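Local coordinates for UPF0311 protein RPA1785 (Rhodopseudomonas palustris, PDB 3C5O), which is of unknown function but folds as a closed antiparallel beta-barrel of the UPF0311 (DUF3237) family, at residues Leu7-Ile19 / Arg142-Leu155. Numbering follows the deposited sequence.
Sequences LETKYVFTITARI and RHADRVVIDVHQVL
Thr-14 and Asp-150 face each other as a non-hydrogen-bonded pair, and their side chains make the polar bond that their backbones, turned to Lys-44 and Ser-139 of the flanking strands, do not make with each other: OG1 of Thr-14 donates to OD1 of Asp-150 at 2.7 Å. With OG1 anti to its own carbonyl carbon (chi1 -59°), the two side chains run side by side, which brings OG1 to the end of the CG-OD1 bond of Asp-150, while CG2 packs on CG1 of Val-148. Cutting Thr-14 back to an alanine is likely to leave OD1 of Asp-150 without this donor and to open a gap beside CG1 of Val-148. From Thr-14 toward Ile-19 the antiparallel ladder runs regularly, Ile-15 with Ile-149 and then Ala-17 with Val-147, each bonded both ways; the bond from Ile-149 N to Ile-15 O is nearly straight (179°). At Val-12 and Phe-13, opposite Val-151, a classic beta bulge shifts the register by one: O of Val-151 takes a firm bond from N of Val-12 (2.9 Å) and a weak one from N of Phe-13 (3.4 Å). Val-151 returns its own N-H to O of Phe-13, and its CB sits over a face of the Phe-13 ring. Past the bulge the edge of Tyr-11 leans toward the face of His-152, whose ND1 shares a water with OG1 of Thr-9. The pairing closes the antiparallel barrel, first strand to last; strand 32-45 flanks residues 9-19, strand 136-142 flanks residues 146-154, and Pro-5 of the second subunit packs on Tyr-11 and Asp-150.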
ATOM      1  N   LEU B   7      20.611  14.314  11.732  1.00 79.36           N
ATOM      2  CA  LEU B   7      20.177  12.926  11.594  1.00 74.81           C
ATOM      3  C   LEU B   7      21.409  12.050  11.653  1.00 73.84           C
ATOM      4  O   LEU B   7      22.383  12.301  10.948  1.00 74.33           O
ATOM      5  CB  LEU B   7      19.446  12.702  10.259  1.00 71.70           C
ATOM      6  CG  LEU B   7      18.632  11.414  10.117  1.00 67.88           C
ATOM      7  CD1 LEU B   7      17.361  11.497  10.934  1.00 66.60           C
ATOM      8  CD2 LEU B   7      18.322  11.085   8.643  1.00 64.84           C
ATOM      9  N   GLU B   8      21.368  11.032  12.502  1.00 73.28           N
ATOM     10  CA  GLU B   8      22.469  10.088  12.623  1.00 73.00           C
ATOM     11  C   GLU B   8      22.022   8.747  12.072  1.00 68.93           C
ATOM     12  O   GLU B   8      20.909   8.301  12.332  1.00 67.04           O
ATOM     13  CB  GLU B   8      22.924   9.954  14.083  1.00 76.17           C
ATOM     14  CG  GLU B   8      23.124  11.278  14.825  1.00 83.59           C
ATOM     15  CD  GLU B   8      24.369  12.067  14.379  1.00 91.44           C
ATOM     16  OE1 GLU B   8      24.391  12.608  13.239  1.00 92.27           O
ATOM     17  OE2 GLU B   8      25.323  12.184  15.193  1.00 97.09           O
ATOM     18  N   THR B   9      22.886   8.138  11.266  1.00 67.83           N
ATOM     19  CA  THR B   9      22.683   6.791  10.762  1.00 64.94           C
ATOM     20  C   THR B   9      23.924   5.979  11.068  1.00 66.36           C
ATOM     21  O   THR B   9      24.946   6.532  11.437  1.00 69.50           O
ATOM     22  CB  THR B   9      22.401   6.736   9.230  1.00 62.09           C
ATOM     23  OG1 THR B   9      23.572   7.121   8.501  1.00 61.03           O
ATOM     24  CG2 THR B   9      21.236   7.620   8.859  1.00 61.49           C
ATOM     25  N   LYS B  10      23.818   4.665  10.919  1.00 65.03           N
ATOM     26  CA  LYS B  10      24.927   3.750  11.138  1.00 66.38           C
ATOM     27  C   LYS B  10      24.765   2.580  10.162  1.00 62.81           C
ATOM     28  O   LYS B  10      23.708   1.960  10.100  1.00 61.26           O
ATOM     29  CB  LYS B  10      24.921   3.269  12.598  1.00 67.84           C
ATOM     30  CG  LYS B  10      25.620   1.948  12.858  1.00 69.53           C
ATOM     31  CD  LYS B  10      25.340   1.441  14.270  1.00 71.09           C
ATOM     32  CE  LYS B  10      25.574  -0.054  14.379  1.00 73.80           C
ATOM     33  NZ  LYS B  10      24.764  -0.600  15.515  1.00 78.23           N
ATOM     34  N   TYR B  11      25.812   2.288   9.401  1.00 62.63           N
ATOM     35  CA  TYR B  11      25.800   1.156   8.489  1.00 60.15           C
ATOM     36  C   TYR B  11      25.675  -0.120   9.284  1.00 59.88           C
ATOM     37  O   TYR B  11      26.408  -0.316  10.258  1.00 62.81           O
ATOM     38  CB  TYR B  11      27.078   1.120   7.646  1.00 61.47           C
ATOM     39  CG  TYR B  11      27.270  -0.199   6.935  1.00 59.19           C
ATOM     40  CD1 TYR B  11      26.555  -0.489   5.780  1.00 54.66           C
ATOM     41  CD2 TYR B  11      28.155  -1.158   7.435  1.00 60.19           C
ATOM     42  CE1 TYR B  11      26.704  -1.698   5.124  1.00 54.87           C
ATOM     43  CE2 TYR B  11      28.310  -2.380   6.801  1.00 60.22           C
ATOM     44  CZ  TYR B  11      27.579  -2.642   5.643  1.00 58.24           C
ATOM     45  OH  TYR B  11      27.738  -3.847   4.998  1.00 58.89           O
ATOM     46  N   VAL B  12      24.743  -0.988   8.898  1.00 57.11           N
ATOM     47  CA  VAL B  12      24.564  -2.242   9.620  1.00 56.10           C
ATOM     48  C   VAL B  12      24.866  -3.487   8.776  1.00 54.99           C
ATOM     49  O   VAL B  12      25.515  -4.401   9.253  1.00 56.13           O
ATOM     50  CB  VAL B  12      23.163  -2.367  10.321  1.00 55.54           C
ATOM     51  CG1 VAL B  12      23.089  -1.468  11.535  1.00 56.97           C
ATOM     52  CG2 VAL B  12      22.021  -2.060   9.349  1.00 50.82           C
ATOM     53  N   PHE B  13      24.383  -3.555   7.544  1.00 52.67           N
ATOM     54  CA  PHE B  13      24.683  -4.747   6.738  1.00 52.11           C
ATOM     55  C   PHE B  13      24.419  -4.523   5.286  1.00 51.15           C
ATOM     56  O   PHE B  13      23.774  -3.543   4.919  1.00 50.06           O
ATOM     57  CB  PHE B  13      23.929  -6.010   7.249  1.00 51.63           C
ATOM     58  CG  PHE B  13      22.436  -5.833   7.401  1.00 49.10           C
ATOM     59  CD1 PHE B  13      21.882  -5.561   8.652  1.00 50.23           C
ATOM     60  CD2 PHE B  13      21.585  -5.966   6.306  1.00 47.70           C
ATOM     61  CE1 PHE B  13      20.526  -5.399   8.799  1.00 49.38           C
ATOM     62  CE2 PHE B  13      20.207  -5.810   6.450  1.00 46.32           C
ATOM     63  CZ  PHE B  13      19.680  -5.529   7.699  1.00 47.10           C
ATOM     64  N   THR B  14      24.918  -5.442   4.462  1.00 51.97           N
ATOM     65  CA  THR B  14      24.711  -5.399   3.017  1.00 51.33           C
ATOM     66  C   THR B  14      23.879  -6.600   2.530  1.00 50.82           C
ATOM     67  O   THR B  14      24.131  -7.749   2.930  1.00 50.44           O
ATOM     68  CB  THR B  14      26.049  -5.293   2.279  1.00 53.54           C
ATOM     69  OG1 THR B  14      26.727  -4.110   2.718  1.00 55.11           O
ATOM     70  CG2 THR B  14      25.846  -5.197   0.771  1.00 50.91           C
ATOM     71  N   ILE B  15      22.847  -6.298   1.728  1.00 49.13           N
ATOM     72  CA  ILE B  15      22.047  -7.302   0.999  1.00 48.89           C
ATOM     73  C   ILE B  15      22.471  -7.301  -0.464  1.00 49.80           C
ATOM     74  O   ILE B  15      22.418  -6.257  -1.137  1.00 49.35           O
ATOM     75  CB  ILE B  15      20.516  -6.989   1.014  1.00 47.65           C
ATOM     76  CG1 ILE B  15      19.971  -6.935   2.451  1.00 48.11           C
ATOM     77  CG2 ILE B  15      19.741  -8.022   0.187  1.00 46.34           C
ATOM     78  CD1 ILE B  15      18.509  -6.466   2.523  1.00 44.65           C
ATOM     79  N   THR B  16      22.907  -8.459  -0.944  1.00 50.98           N
ATOM     80  CA  THR B  16      23.242  -8.639  -2.337  1.00 52.70           C
ATOM     81  C   THR B  16      22.148  -9.507  -2.954  1.00 52.36           C
ATOM     82  O   THR B  16      22.040 -10.676  -2.618  1.00 53.92           O
ATOM     83  CB  THR B  16      24.610  -9.330  -2.484  1.00 54.96           C
ATOM     84  OG1 THR B  16      25.622  -8.517  -1.884  1.00 57.90           O
ATOM     85  CG2 THR B  16      24.971  -9.554  -3.942  1.00 55.83           C
ATOM     86  N   ALA B  17      21.317  -8.945  -3.826  1.00 51.18           N
ATOM     87  CA  ALA B  17      20.279  -9.733  -4.473  1.00 50.52           C
ATOM     88  C   ALA B  17      20.613 -10.080  -5.933  1.00 52.26           C
ATOM     89  O   ALA B  17      20.780  -9.175  -6.765  1.00 52.41           O
ATOM     90  CB  ALA B  17      18.941  -9.013  -4.386  1.00 48.40           C
ATOM     91  N   ARG B  18      20.708 -11.376  -6.241  1.00 53.90           N
ATOM     92  CA  ARG B  18      20.852 -11.835  -7.634  1.00 55.77           C
ATOM     93  C   ARG B  18      19.509 -11.656  -8.337  1.00 54.07           C
ATOM     94  O   ARG B  18      18.457 -12.092  -7.846  1.00 52.71           O
ATOM     95  CB  ARG B  18      21.320 -13.303  -7.734  1.00 58.00           C
ATOM     96  CG  ARG B  18      22.513 -13.683  -6.855  1.00 61.26           C
ATOM     97  CD  ARG B  18      23.047 -15.167  -7.039  1.00 65.40           C
ATOM     98  NE  ARG B  18      22.061 -16.259  -7.308  1.00 67.80           N
ATOM     99  CZ  ARG B  18      21.684 -16.666  -8.537  1.00 69.54           C
ATOM    100  NH1 ARG B  18      22.145 -16.065  -9.651  1.00 69.11           N
ATOM    101  NH2 ARG B  18      20.815 -17.669  -8.671  1.00 68.90           N
ATOM    102  N   ILE B  19      19.532 -11.000  -9.482  1.00 53.91           N
ATOM    103  CA  ILE B  19      18.286 -10.683 -10.163  1.00 52.57           C
ATOM    104  C   ILE B  19      18.208 -11.437 -11.486  1.00 54.38           C
ATOM    105  O   ILE B  19      19.233 -11.742 -12.088  1.00 55.88           O
ATOM    106  CB  ILE B  19      18.130  -9.156 -10.392  1.00 51.90           C
ATOM    107  CG1 ILE B  19      19.356  -8.592 -11.121  1.00 51.11           C
ATOM    108  CG2 ILE B  19      17.865  -8.443  -9.043  1.00 50.63           C
ATOM    109  CD1 ILE B  19      19.067  -7.379 -11.975  1.00 53.09           C
ATOM    110  N   ARG B 142      23.361  -1.012  -8.989  1.00 56.13           N
ATOM    111  CA  ARG B 142      22.784  -1.889 -10.015  1.00 57.20           C
ATOM    112  C   ARG B 142      23.916  -2.448 -10.848  1.00 60.06           C
ATOM    113  O   ARG B 142      24.669  -1.689 -11.475  1.00 61.35           O
ATOM    114  CB  ARG B 142      21.872  -1.103 -10.959  1.00 56.77           C
ATOM    115  CG  ARG B 142      20.502  -1.703 -11.326  1.00 58.24           C
ATOM    116  CD  ARG B 142      20.341  -3.238 -11.323  1.00 60.54           C
ATOM    117  NE  ARG B 142      20.479  -3.808 -12.670  1.00 65.07           N
ATOM    118  CZ  ARG B 142      19.477  -4.165 -13.470  1.00 64.69           C
ATOM    119  NH1 ARG B 142      18.207  -4.037 -13.089  1.00 64.53           N
ATOM    120  NH2 ARG B 142      19.755  -4.672 -14.663  1.00 67.91           N
ATOM    121  N   HIS B 143      24.053  -3.769 -10.834  1.00 61.02           N
ATOM    122  CA  HIS B 143      24.902  -4.455 -11.800  1.00 64.14           C
ATOM    123  C   HIS B 143      24.030  -5.318 -12.714  1.00 64.41           C
ATOM    124  O   HIS B 143      22.808  -5.385 -12.539  1.00 63.16           O
ATOM    125  CB  HIS B 143      25.980  -5.252 -11.093  1.00 65.17           C
ATOM    126  CG  HIS B 143      26.874  -4.406 -10.235  1.00 67.08           C
ATOM    127  ND1 HIS B 143      26.811  -4.414  -8.855  1.00 66.53           N
ATOM    128  CD2 HIS B 143      27.833  -3.506 -10.564  1.00 69.28           C
ATOM    129  CE1 HIS B 143      27.708  -3.572  -8.370  1.00 67.12           C
ATOM    130  NE2 HIS B 143      28.345  -3.011  -9.386  1.00 69.70           N
ATOM    131  N   ALA B 144      24.642  -5.968 -13.696  1.00 66.67           N
ATOM    132  CA  ALA B 144      23.872  -6.657 -14.726  1.00 66.83           C
ATOM    133  C   ALA B 144      23.175  -7.866 -14.128  1.00 65.30           C
ATOM    134  O   ALA B 144      22.059  -8.217 -14.542  1.00 64.86           O
ATOM    135  CB  ALA B 144      24.779  -7.069 -15.883  1.00 69.99           C
ATOM    136  N   ASP B 145      23.826  -8.461 -13.124  1.00 64.46           N
ATOM    137  CA  ASP B 145      23.437  -9.753 -12.555  1.00 63.76           C
ATOM    138  C   ASP B 145      22.899  -9.670 -11.134  1.00 60.26           C
ATOM    139  O   ASP B 145      22.390 -10.659 -10.603  1.00 59.80           O
ATOM    140  CB  ASP B 145      24.648 -10.705 -12.562  1.00 67.51           C
ATOM    141  CG  ASP B 145      25.830 -10.187 -11.708  1.00 70.22           C
ATOM    142  OD1 ASP B 145      26.202  -8.991 -11.804  1.00 73.56           O
ATOM    143  OD2 ASP B 145      26.412 -10.988 -10.951  1.00 73.38           O
ATOM    144  N   ARG B 146      23.020  -8.501 -10.514  1.00 57.83           N
ATOM    145  CA  ARG B 146      22.726  -8.352  -9.096  1.00 55.07           C
ATOM    146  C   ARG B 146      22.491  -6.904  -8.715  1.00 53.47           C
ATOM    147  O   ARG B 146      22.782  -6.001  -9.491  1.00 53.92           O
ATOM    148  CB  ARG B 146      23.870  -8.920  -8.238  1.00 56.31           C
ATOM    149  CG  ARG B 146      25.127  -8.064  -8.229  1.00 58.36           C
ATOM    150  CD  ARG B 146      26.353  -8.846  -7.787  1.00 61.99           C
ATOM    151  NE  ARG B 146      27.508  -7.972  -7.538  1.00 64.91           N
ATOM    152  CZ  ARG B 146      28.310  -7.472  -8.479  1.00 68.71           C
ATOM    153  NH1 ARG B 146      29.325  -6.700  -8.135  1.00 71.10           N
ATOM    154  NH2 ARG B 146      28.107  -7.731  -9.767  1.00 71.07           N
ATOM    155  N   VAL B 147      21.942  -6.719  -7.512  1.00 51.80           N
ATOM    156  CA  VAL B 147      21.766  -5.429  -6.853  1.00 50.29           C
ATOM    157  C   VAL B 147      22.367  -5.537  -5.441  1.00 50.61           C
ATOM    158  O   VAL B 147      22.114  -6.513  -4.739  1.00 49.59           O
ATOM    159  CB  VAL B 147      20.268  -5.036  -6.784  1.00 49.72           C
ATOM    160  CG1 VAL B 147      20.081  -3.823  -5.896  1.00 48.46           C
ATOM    161  CG2 VAL B 147      19.696  -4.758  -8.213  1.00 45.52           C
ATOM    162  N   VAL B 148      23.186  -4.549  -5.057  1.00 51.86           N
ATOM    163  CA  VAL B 148      23.909  -4.516  -3.787  1.00 52.28           C
ATOM    164  C   VAL B 148      23.398  -3.346  -2.956  1.00 52.18           C
ATOM    165  O   VAL B 148      23.637  -2.199  -3.302  1.00 53.51           O
ATOM    166  CB  VAL B 148      25.421  -4.325  -4.008  1.00 54.58           C
ATOM    167  CG1 VAL B 148      26.190  -4.261  -2.670  1.00 55.75           C
ATOM    168  CG2 VAL B 148      25.990  -5.432  -4.874  1.00 55.00           C
ATOM    169  N   ILE B 149      22.716  -3.640  -1.849  1.00 51.36           N
ATOM    170  CA  ILE B 149      22.105  -2.611  -1.017  1.00 50.71           C
ATOM    171  C   ILE B 149      22.882  -2.551   0.269  1.00 51.32           C
ATOM    172  O   ILE B 149      22.909  -3.522   1.019  1.00 51.22           O
ATOM    173  CB  ILE B 149      20.656  -2.967  -0.525  1.00 49.42           C
ATOM    174  CG1 ILE B 149      19.900  -4.002  -1.417  1.00 49.64           C
ATOM    175  CG2 ILE B 149      19.882  -1.689  -0.071  1.00 49.53           C
ATOM    176  CD1 ILE B 149      19.363  -3.527  -2.657  1.00 51.88           C
ATOM    177  N   ASP B 150      23.474  -1.404   0.543  1.00 52.13           N
ATOM    178  CA  ASP B 150      24.105  -1.153   1.820  1.00 53.13           C
ATOM    179  C   ASP B 150      23.061  -0.557   2.723  1.00 52.26           C
ATOM    180  O   ASP B 150      22.544   0.531   2.450  1.00 52.95           O
ATOM    181  CB  ASP B 150      25.265  -0.190   1.644  1.00 55.01           C
ATOM    182  CG  ASP B 150      26.377  -0.790   0.836  1.00 58.34           C
ATOM    183  OD1 ASP B 150      26.814  -1.917   1.161  1.00 61.14           O
ATOM    184  OD2 ASP B 150      26.822  -0.135  -0.126  1.00 64.47           O
ATOM    185  N   VAL B 151      22.749  -1.274   3.792  1.00 51.26           N
ATOM    186  CA  VAL B 151      21.629  -0.932   4.675  1.00 50.08           C
ATOM    187  C   VAL B 151      22.150  -0.155   5.886  1.00 51.81           C
ATOM    188  O   VAL B 151      23.094  -0.573   6.549  1.00 52.98           O
ATOM    189  CB  VAL B 151      20.836  -2.209   5.136  1.00 48.82           C
ATOM    190  CG1 VAL B 151      19.677  -1.841   6.072  1.00 48.66           C
ATOM    191  CG2 VAL B 151      20.289  -3.007   3.922  1.00 45.85           C
ATOM    192  N   HIS B 152      21.516   0.975   6.161  1.00 51.36           N
ATOM    193  CA  HIS B 152      21.897   1.828   7.254  1.00 53.01           C
ATOM    194  C   HIS B 152      20.745   1.950   8.222  1.00 53.04           C
ATOM    195  O   HIS B 152      19.619   2.188   7.806  1.00 52.57           O
ATOM    196  CB  HIS B 152      22.271   3.204   6.713  1.00 53.88           C
ATOM    197  CG  HIS B 152      23.356   3.155   5.690  1.00 54.04           C
ATOM    198  ND1 HIS B 152      24.683   3.286   6.015  1.00 55.60           N
ATOM    199  CD2 HIS B 152      23.317   2.943   4.355  1.00 54.72           C
ATOM    200  CE1 HIS B 152      25.419   3.189   4.925  1.00 55.05           C
ATOM    201  NE2 HIS B 152      24.615   2.974   3.902  1.00 57.29           N
ATOM    202  N   GLN B 153      21.033   1.791   9.506  1.00 53.80           N
ATOM    203  CA  GLN B 153      20.050   1.950  10.563  1.00 54.57           C
ATOM    204  C   GLN B 153      19.885   3.435  10.846  1.00 56.52           C
ATOM    205  O   GLN B 153      20.889   4.124  11.067  1.00 58.65           O
ATOM    206  CB  GLN B 153      20.568   1.254  11.816  1.00 55.39           C
ATOM    207  CG  GLN B 153      19.573   1.145  12.935  1.00 57.35           C
ATOM    208  CD  GLN B 153      20.193   0.628  14.227  1.00 60.23           C
ATOM    209  OE1 GLN B 153      19.489   0.162  15.126  1.00 62.69           O
ATOM    210  NE2 GLN B 153      21.508   0.736  14.337  1.00 63.86           N
ATOM    211  N   VAL B 154      18.644   3.939  10.829  1.00 56.42           N
ATOM    212  CA  VAL B 154      18.397   5.337  11.206  1.00 58.26           C
ATOM    213  C   VAL B 154      18.289   5.450  12.718  1.00 61.54           C
ATOM    214  O   VAL B 154      17.436   4.813  13.363  1.00 61.35           O
ATOM    215  CB  VAL B 154      17.141   5.952  10.573  1.00 57.63           C
ATOM    216  CG1 VAL B 154      16.887   7.369  11.144  1.00 58.56           C
ATOM    217  CG2 VAL B 154      17.262   5.997   9.046  1.00 55.15           C
ATOM    218  N   LEU B 155      19.157   6.278  13.277  1.00 64.59           N
ATOM    219  CA  LEU B 155      19.164   6.505  14.693  1.00 67.60           C
ATOM    220  C   LEU B 155      18.362   7.756  14.997  1.00 70.07           C
ATOM    221  O   LEU B 155      17.945   7.931  16.148  1.00 73.36           O
ATOM    222  CB  LEU B 155      20.600   6.628  15.206  1.00 69.79           C
ATOM    223  CG  LEU B 155      21.608   5.523  14.867  1.00 67.94           C
ATOM    224  CD1 LEU B 155      22.995   5.951  15.349  1.00 72.45           C
ATOM    225  CD2 LEU B 155      21.220   4.176  15.455  1.00 65.43           C
TER
HETATM  226  O   HOH W   1      25.518   5.017   7.905  1.00 51.98           O
HETATM  227  O   HOH W   2      24.495 -13.802 -10.209  1.00 75.31           O
HETATM  228  O   HOH W   3      20.462 -11.231 -15.317  1.00 65.35           O